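Local structure of apical membrane antigen AMA1 (Toxoplasma gondii ME49, 4YIV) at residues H169-S174 with L210-A215; N79-V84 with P158-S163. The protein is a parasite surface antigen secreted from micronemes that plays an important role in host-cell invasion as part of the moving junction, represented here by an engineered extracellular piece. One frame throughout, in Å; residues are numbered along the deposited sequence.

Contact 1 (H169-S174 with L210-A215)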
ATOM      1  N   HIS A 169       1.687  10.805  11.498  1.00 23.60           N
ATOM      2  CA  HIS A 169       0.384  10.654  12.150  1.00 20.79           C
ATOM      3  C   HIS A 169       0.179   9.271  12.684  1.00 21.10           C
ATOM      4  O   HIS A 169       0.300   8.318  11.935  1.00 24.13           O
ATOM      5  CB  HIS A 169      -0.762  10.918  11.160  1.00 24.01           C
ATOM      6  CG  HIS A 169      -0.805  12.326  10.655  1.00 24.30           C
ATOM      7  ND1 HIS A 169      -1.538  13.311  11.283  1.00 24.89           N
ATOM      8  CD2 HIS A 169      -0.211  12.913   9.593  1.00 25.45           C
ATOM      9  CE1 HIS A 169      -1.379  14.449  10.634  1.00 25.91           C
ATOM     10  NE2 HIS A 169      -0.576  14.236   9.611  1.00 28.76           N
ATOM     11  N   ILE A 170      -0.224   9.198  13.944  1.00 20.80           N
ATOM     12  CA  ILE A 170      -0.672   7.974  14.583  1.00 23.51           C
ATOM     13  C   ILE A 170      -2.183   8.030  14.583  1.00 22.90           C
ATOM     14  O   ILE A 170      -2.746   8.988  15.090  1.00 24.94           O
ATOM     15  CB  ILE A 170      -0.166   7.845  16.036  1.00 26.53           C
ATOM     16  CG1 ILE A 170       1.358   7.868  16.102  1.00 27.56           C
ATOM     17  CG2 ILE A 170      -0.715   6.553  16.667  1.00 27.04           C
ATOM     18  CD1 ILE A 170       2.021   6.866  15.251  1.00 25.27           C
ATOM     19  N   LEU A 171      -2.832   7.024  14.005  1.00 21.16           N
ATOM     20  CA  LEU A 171      -4.287   7.029  13.905  1.00 20.60           C
ATOM     21  C   LEU A 171      -4.941   6.233  15.024  1.00 23.67           C
ATOM     22  O   LEU A 171      -4.892   5.011  15.049  1.00 23.97           O
ATOM     23  CB  LEU A 171      -4.733   6.450  12.560  1.00 21.41           C
ATOM     24  CG  LEU A 171      -4.187   7.127  11.306  1.00 20.89           C
ATOM     25  CD1 LEU A 171      -4.880   6.554  10.096  1.00 26.35           C
ATOM     26  CD2 LEU A 171      -4.331   8.668  11.348  1.00 25.01           C
ATOM     27  N   TYR A 172      -5.558   6.945  15.944  1.00 24.38           N
ATOM     28  CA  TYR A 172      -6.351   6.333  16.996  1.00 22.96           C
ATOM     29  C   TYR A 172      -7.519   5.506  16.434  1.00 25.17           C
ATOM     30  O   TYR A 172      -7.887   4.490  17.008  1.00 26.26           O
ATOM     31  CB  TYR A 172      -6.861   7.413  17.916  1.00 26.31           C
ATOM     32  CG  TYR A 172      -7.670   6.887  19.085  1.00 29.28           C
ATOM     33  CD1 TYR A 172      -7.043   6.327  20.192  1.00 34.24           C
ATOM     34  CD2 TYR A 172      -9.053   6.929  19.066  1.00 32.83           C
ATOM     35  CE1 TYR A 172      -7.763   5.852  21.249  1.00 37.87           C
ATOM     36  CE2 TYR A 172      -9.796   6.451  20.130  1.00 36.10           C
ATOM     37  CZ  TYR A 172      -9.137   5.913  21.222  1.00 41.83           C
ATOM     38  OH  TYR A 172      -9.848   5.422  22.289  1.00 48.13           O
ATOM     39  N   VAL A 173      -8.091   5.945  15.313  1.00 23.02           N
ATOM     40  CA  VAL A 173      -9.111   5.161  14.613  1.00 23.68           C
ATOM     41  C   VAL A 173      -8.410   4.271  13.599  1.00 23.04           C
ATOM     42  O   VAL A 173      -7.833   4.765  12.648  1.00 21.85           O
ATOM     43  CB  VAL A 173     -10.146   6.059  13.916  1.00 24.35           C
ATOM     44  CG1 VAL A 173     -11.179   5.237  13.164  1.00 24.18           C
ATOM     45  CG2 VAL A 173     -10.855   6.922  14.916  1.00 26.24           C
ATOM     46  N   SER A 174      -8.438   2.959  13.826  1.00 20.51           N
ATOM     47  CA  SER A 174      -7.757   2.021  12.959  1.00 20.19           C
ATOM     48  C   SER A 174      -8.743   1.429  11.978  1.00 20.71           C
ATOM     49  O   SER A 174      -8.379   0.646  11.120  1.00 19.99           O
ATOM     50  CB  SER A 174      -7.105   0.922  13.782  1.00 23.39           C
ATOM     51  OG  SER A 174      -8.117   0.376  14.605  1.00 25.90           O
ATOM     52  N   LEU A 210       0.807  10.979   0.815  1.00 19.65           N
ATOM     53  CA  LEU A 210       0.378  10.275   2.031  1.00 18.74           C
ATOM     54  C   LEU A 210       0.672   8.790   1.893  1.00 21.24           C
ATOM     55  O   LEU A 210       0.369   8.188   0.866  1.00 22.82           O
ATOM     56  CB  LEU A 210      -1.098  10.469   2.290  1.00 21.40           C
ATOM     57  CG  LEU A 210      -1.509  11.924   2.549  1.00 22.66           C
ATOM     58  CD1 LEU A 210      -2.970  11.944   2.898  1.00 24.68           C
ATOM     59  CD2 LEU A 210      -0.672  12.578   3.642  1.00 21.26           C
ATOM     60  N   ILE A 211       1.252   8.213   2.935  1.00 18.97           N
ATOM     61  CA  ILE A 211       1.621   6.814   2.914  1.00 16.02           C
ATOM     62  C   ILE A 211       1.016   6.165   4.155  1.00 18.29           C
ATOM     63  O   ILE A 211       1.369   6.515   5.271  1.00 19.10           O
ATOM     64  CB  ILE A 211       3.107   6.652   2.883  1.00 18.77           C
ATOM     65  CG1 ILE A 211       3.645   7.311   1.605  1.00 23.06           C
ATOM     66  CG2 ILE A 211       3.489   5.193   2.867  1.00 21.62           C
ATOM     67  CD1 ILE A 211       4.995   7.841   1.774  1.00 30.11           C
ATOM     68  N   TYR A 212       0.140   5.189   3.932  1.00 18.10           N
ATOM     69  CA  TYR A 212      -0.575   4.514   5.032  1.00 15.52           C
ATOM     70  C   TYR A 212       0.140   3.243   5.399  1.00 17.45           C
ATOM     71  O   TYR A 212       0.590   2.530   4.521  1.00 21.32           O
ATOM     72  CB  TYR A 212      -2.003   4.200   4.608  1.00 18.43           C
ATOM     73  CG  TYR A 212      -2.912   3.707   5.714  1.00 19.28           C
ATOM     74  CD1 TYR A 212      -2.914   2.356   6.120  1.00 22.18           C
ATOM     75  CD2 TYR A 212      -3.814   4.563   6.304  1.00 19.34           C
ATOM     76  CE1 TYR A 212      -3.761   1.905   7.147  1.00 19.64           C
ATOM     77  CE2 TYR A 212      -4.678   4.123   7.306  1.00 21.79           C
ATOM     78  CZ  TYR A 212      -4.643   2.805   7.735  1.00 21.88           C
ATOM     79  OH  TYR A 212      -5.528   2.400   8.724  1.00 23.12           O
ATOM     80  N   GLY A 213       0.246   2.933   6.695  1.00 17.97           N
ATOM     81  CA  GLY A 213       0.803   1.642   7.074  1.00 19.87           C
ATOM     82  C   GLY A 213       0.345   1.149   8.428  1.00 17.12           C
ATOM     83  O   GLY A 213       0.002   1.939   9.311  1.00 18.35           O
ATOM     84  N   SER A 214       0.437  -0.160   8.637  1.00 18.56           N
ATOM     85  CA  SER A 214       0.298  -0.686   9.983  1.00 17.11           C
ATOM     86  C   SER A 214       1.562  -0.341  10.774  1.00 20.06           C
ATOM     87  O   SER A 214       2.627  -0.059  10.195  1.00 19.56           O
ATOM     88  CB  SER A 214       0.066  -2.200   9.980  1.00 18.47           C
ATOM     89  OG  SER A 214       1.254  -2.925  10.096  1.00 20.81           O
ATOM     90  N   ALA A 215       1.465  -0.382  12.098  1.00 17.22           N
ATOM     91  CA  ALA A 215       2.642  -0.150  12.935  1.00 19.21           C
ATOM     92  C   ALA A 215       3.707  -1.179  12.693  1.00 20.69           C
ATOM     93  O   ALA A 215       4.885  -0.918  13.000  1.00 20.86           O
ATOM     94  CB  ALA A 215       2.290  -0.140  14.400  1.00 20.00           C
TER
HETATM   95  O   HOH W   1      -7.439   4.019   9.961  1.00 19.13           O
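L171 and Y212 meet across two segments that share a general direction but diverge widely and do not pair: the closest CA atoms, those of S174 and S214, are 9.0 Å apart, and no hydrogen bond passes directly between the backbones. The approach is therefore made by side chains and one water. L171 CD1 lies 3.7 Å from Y212 CE2, the one close carbon contact; the methyl comes in at a slant, and the two side chains pass each other obliquely. Y212 reaches the leucine by a long extension away from its own strand, with CG anti to the backbone N (chi1 -171°), which carries the ring out toward the segment 169-174.

The distance follows from the fold. Each segment begins in a strand of one five-stranded antiparallel sheet of the PAN-type domain, 169-170 and 210-213; L171 comes just after the first. Between 167-170 and 210-213 lies strand 159-162; two strands flanking a common antiparallel neighbour run in the same sense. V160 on that middle strand touches both L171 and Y212, so the pair packs over one face of the sheet. On the other face I170 and I211 pack on helix 132-141.

Beyond the ring, the phenol is tied to the chain by water. Y212 OH donates to water 1 over 2.8 Å, and the water, at the ring edge and in its plane, donates in turn to V173 O, also 2.8 Å away. The two bonds meet at about 132° at the water, which satisfies the hydroxyl and the carbonyl beyond the strand end. S174 O stands 4.1 Å from Y212 OH, too far for a bond, and accepts instead from Q176 NE2, while S174 OG pairs with Y155 OH. K64 makes a cation-pi contact with the Y212 ring.

Contact 2 (N79-V84 with P158-S163)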
ATOM      1  N   ASN A  79     -11.705  15.270   6.667  1.00 24.77           N
ATOM      2  CA  ASN A  79     -10.281  14.965   6.623  1.00 25.08           C
ATOM      3  C   ASN A  79      -9.845  14.031   7.749  1.00 21.26           C
ATOM      4  O   ASN A  79      -9.883  14.371   8.934  1.00 25.26           O
ATOM      5  CB  ASN A  79      -9.517  16.291   6.678  1.00 29.04           C
ATOM      6  CG  ASN A  79      -8.002  16.130   6.661  1.00 32.95           C
ATOM      7  OD1 ASN A  79      -7.451  15.039   6.497  1.00 28.16           O
ATOM      8  ND2 ASN A  79      -7.318  17.253   6.824  1.00 37.76           N
ATOM      9  N   PHE A  80      -9.388  12.843   7.371  1.00 23.16           N
ATOM     10  CA  PHE A  80      -9.153  11.799   8.363  1.00 23.84           C
ATOM     11  C   PHE A  80      -7.926  12.075   9.181  1.00 20.08           C
ATOM     12  O   PHE A  80      -7.721  11.448  10.209  1.00 25.99           O
ATOM     13  CB  PHE A  80      -9.066  10.431   7.678  1.00 21.92           C
ATOM     14  CG  PHE A  80      -7.733  10.112   7.013  1.00 23.32           C
ATOM     15  CD1 PHE A  80      -7.230  10.858   5.948  1.00 23.86           C
ATOM     16  CD2 PHE A  80      -7.048   8.972   7.400  1.00 21.67           C
ATOM     17  CE1 PHE A  80      -6.035  10.502   5.343  1.00 22.75           C
ATOM     18  CE2 PHE A  80      -5.871   8.606   6.802  1.00 23.09           C
ATOM     19  CZ  PHE A  80      -5.358   9.368   5.762  1.00 22.78           C
ATOM     20  N   LEU A  81      -7.110  13.028   8.737  1.00 21.28           N
ATOM     21  CA  LEU A  81      -5.934  13.406   9.505  1.00 25.08           C
ATOM     22  C   LEU A  81      -6.246  14.436  10.621  1.00 24.06           C
ATOM     23  O   LEU A  81      -5.397  14.720  11.465  1.00 25.45           O
ATOM     24  CB  LEU A  81      -4.853  13.917   8.560  1.00 27.40           C
ATOM     25  CG  LEU A  81      -4.287  12.861   7.590  1.00 25.43           C
ATOM     26  CD1 LEU A  81      -3.141  13.463   6.756  1.00 26.75           C
ATOM     27  CD2 LEU A  81      -3.838  11.553   8.320  1.00 24.77           C
ATOM     28  N   GLU A  82      -7.461  14.967  10.650  1.00 25.28           N
ATOM     29  CA  GLU A  82      -7.883  15.785  11.787  1.00 26.39           C
ATOM     30  C   GLU A  82      -7.936  14.928  13.057  1.00 27.29           C
ATOM     31  O   GLU A  82      -8.186  13.716  12.989  1.00 23.57           O
ATOM     32  CB  GLU A  82      -9.268  16.423  11.522  0.50 20.68           C
ATOM     33  CG  GLU A  82      -9.308  17.370  10.342  0.50 28.14           C
ATOM     34  CD  GLU A  82      -9.012  18.814  10.700  0.50 34.94           C
ATOM     35  OE1 GLU A  82      -8.385  19.506   9.869  0.50 33.51           O
ATOM     36  OE2 GLU A  82      -9.419  19.269  11.794  0.50 39.59           O
ATOM     37  N   ASP A  83      -7.702  15.556  14.212  1.00 23.86           N
ATOM     38  CA  ASP A  83      -7.884  14.922  15.511  1.00 24.93           C
ATOM     39  C   ASP A  83      -9.233  14.216  15.687  1.00 27.97           C
ATOM     40  O   ASP A  83     -10.271  14.730  15.226  1.00 27.25           O
ATOM     41  CB  ASP A  83      -7.777  15.980  16.626  1.00 30.91           C
ATOM     42  CG  ASP A  83      -6.340  16.288  17.036  1.00 40.92           C
ATOM     43  OD1 ASP A  83      -5.395  15.663  16.520  1.00 36.47           O
ATOM     44  OD2 ASP A  83      -6.159  17.161  17.906  1.00 37.84           O
ATOM     45  N   VAL A  84      -9.235  13.068  16.371  1.00 25.42           N
ATOM     46  CA  VAL A  84     -10.481  12.537  16.924  1.00 24.26           C
ATOM     47  C   VAL A  84     -11.121  13.623  17.800  1.00 28.49           C
ATOM     48  O   VAL A  84     -10.427  14.391  18.470  1.00 28.59           O
ATOM     49  CB  VAL A  84     -10.285  11.244  17.752  1.00 27.18           C
ATOM     50  CG1 VAL A  84      -9.739  10.135  16.818  1.00 27.88           C
ATOM     51  CG2 VAL A  84      -9.348  11.465  18.919  1.00 37.04           C
ATOM     52  N   PRO A 158      -2.182   2.112  13.483  1.00 19.85           N
ATOM     53  CA  PRO A 158      -1.576   2.367  12.178  1.00 19.11           C
ATOM     54  C   PRO A 158      -1.123   3.830  12.056  1.00 18.49           C
ATOM     55  O   PRO A 158      -1.427   4.675  12.921  1.00 20.09           O
ATOM     56  CB  PRO A 158      -2.693   1.997  11.200  1.00 18.32           C
ATOM     57  CG  PRO A 158      -3.956   2.359  11.951  1.00 20.64           C
ATOM     58  CD  PRO A 158      -3.657   1.989  13.390  1.00 22.17           C
ATOM     59  N   PHE A 159      -0.340   4.117  11.028  1.00 20.49           N
ATOM     60  CA  PHE A 159       0.200   5.453  10.857  1.00 19.87           C
ATOM     61  C   PHE A 159      -0.077   5.967   9.458  1.00 19.45           C
ATOM     62  O   PHE A 159      -0.319   5.192   8.537  1.00 17.33           O
ATOM     63  CB  PHE A 159       1.746   5.496  11.107  1.00 20.43           C
ATOM     64  CG  PHE A 159       2.544   4.801  10.052  1.00 20.40           C
ATOM     65  CD1 PHE A 159       2.808   3.454  10.154  1.00 18.57           C
ATOM     66  CD2 PHE A 159       3.015   5.488   8.932  1.00 22.12           C
ATOM     67  CE1 PHE A 159       3.527   2.781   9.179  1.00 19.37           C
ATOM     68  CE2 PHE A 159       3.743   4.818   7.943  1.00 23.23           C
ATOM     69  CZ  PHE A 159       4.001   3.443   8.080  1.00 20.85           C
ATOM     70  N   VAL A 160       0.033   7.287   9.313  1.00 19.92           N
ATOM     71  CA  VAL A 160       0.141   7.898   7.997  1.00 21.15           C
ATOM     72  C   VAL A 160       1.360   8.816   8.023  1.00 19.87           C
ATOM     73  O   VAL A 160       1.484   9.706   8.888  1.00 21.85           O
ATOM     74  CB  VAL A 160      -1.146   8.701   7.586  1.00 21.68           C
ATOM     75  CG1 VAL A 160      -0.889   9.511   6.318  1.00 21.66           C
ATOM     76  CG2 VAL A 160      -2.334   7.744   7.377  1.00 24.27           C
ATOM     77  N   TYR A 161       2.250   8.588   7.071  1.00 18.61           N
ATOM     78  CA  TYR A 161       3.375   9.509   6.869  1.00 19.89           C
ATOM     79  C   TYR A 161       2.978  10.536   5.810  1.00 22.41           C
ATOM     80  O   TYR A 161       2.635  10.193   4.668  1.00 20.85           O
ATOM     81  CB  TYR A 161       4.659   8.767   6.466  1.00 21.06           C
ATOM     82  CG  TYR A 161       5.870   9.708   6.415  1.00 21.44           C
ATOM     83  CD1 TYR A 161       6.193  10.481   7.510  1.00 25.19           C
ATOM     84  CD2 TYR A 161       6.626   9.865   5.253  1.00 24.94           C
ATOM     85  CE1 TYR A 161       7.248  11.374   7.475  1.00 27.53           C
ATOM     86  CE2 TYR A 161       7.706  10.773   5.211  1.00 27.71           C
ATOM     87  CZ  TYR A 161       8.001  11.511   6.325  1.00 28.75           C
ATOM     88  OH  TYR A 161       9.051  12.420   6.328  1.00 33.18           O
ATOM     89  N   ASP A 162       3.036  11.805   6.212  1.00 23.10           N
ATOM     90  CA  ASP A 162       2.814  12.925   5.320  1.00 22.59           C
ATOM     91  C   ASP A 162       4.202  13.334   4.889  1.00 23.11           C
ATOM     92  O   ASP A 162       4.934  13.933   5.685  1.00 22.19           O
ATOM     93  CB  ASP A 162       2.071  14.074   6.026  1.00 23.55           C
ATOM     94  CG  ASP A 162       1.828  15.292   5.109  1.00 28.26           C
ATOM     95  OD1 ASP A 162       2.576  15.466   4.097  1.00 27.61           O
ATOM     96  OD2 ASP A 162       0.894  16.080   5.432  1.00 27.17           O
ATOM     97  N   SER A 163       4.576  12.945   3.678  1.00 23.97           N
ATOM     98  CA  SER A 163       5.959  13.081   3.230  1.00 26.72           C
ATOM     99  C   SER A 163       6.241  14.504   2.755  1.00 28.95           C
ATOM    100  O   SER A 163       7.400  14.911   2.659  1.00 30.51           O
ATOM    101  CB  SER A 163       6.286  12.098   2.107  1.00 26.43           C
ATOM    102  OG  SER A 163       5.506  12.360   0.948  1.00 25.01           O
TER
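F80 and L81 face V160 from a tight turn set against a strand: the chain forms a type I beta turn from N79 to E82, while 159-162 is extended, and the closest CA atoms, of L81 and V160, lie 8.3 Å apart. F80 and L81 occupy the two central positions of the turn, which lets successive residues address the same valine. E82 N closes the turn on N79 O at 3.0 Å. The asparagine side chain braces it as well, since L81 N donates to N79 OD1 across 3.0 Å in an Asx turn; the bond is fairly straight at 158°, although the donor stands well above the carbonyl plane.

V160 meets each partner differently. Its CG2 takes the far end of the F80 ring, 3.7 Å from CE2 and scarcely farther from CZ, in an oblique approach, with the two side chains coming from opposite directions. L81 CD2 rests over V160 CB, 4.0 Å away and between the two branches, its side chain running about at right angles to the valine. With V160 CG1 anti to the backbone N (chi1 170°), CG2 is turned to the phenylalanine.

Strand 159-162 is the middle strand of the PAN-type five-stranded sheet, and the turn packs on the face opposite helix 132-141; F159 and Y161, on the other face of the strand, pack on that helix. L81 CD2 also sits 3.7 Å above one face of the F80 ring, offset toward its rim, joining the two turn residues into one apolar patch. Around this patch, F80 packs on H65, I66 and L68, and L81 touches L210 of the adjoining strand. Just past the turn, D83 forms a salt bridge with R112 and a hydrogen bond with N102.

How the contacts relate
Both contacts are buried, lie with centres about 6 Å apart, and use the same sheet, yet they differ in kind. Contact 1 joins the chain just past one strand to a strand that is not its neighbour, and part of its hold is polar, through a water; contact 2 lays an outlying turn on the strand between them and is wholly apolar across the interface. Backbone pairing joins them: G213 O lies 2.8 Å from F159 N and H169 O 2.8 Å from V160 N, both probable hydrogen bonds. The strand 159-162 of contact 2 is thus fixed on both edges by the strands of contact 1, and the two share one side of the sheet.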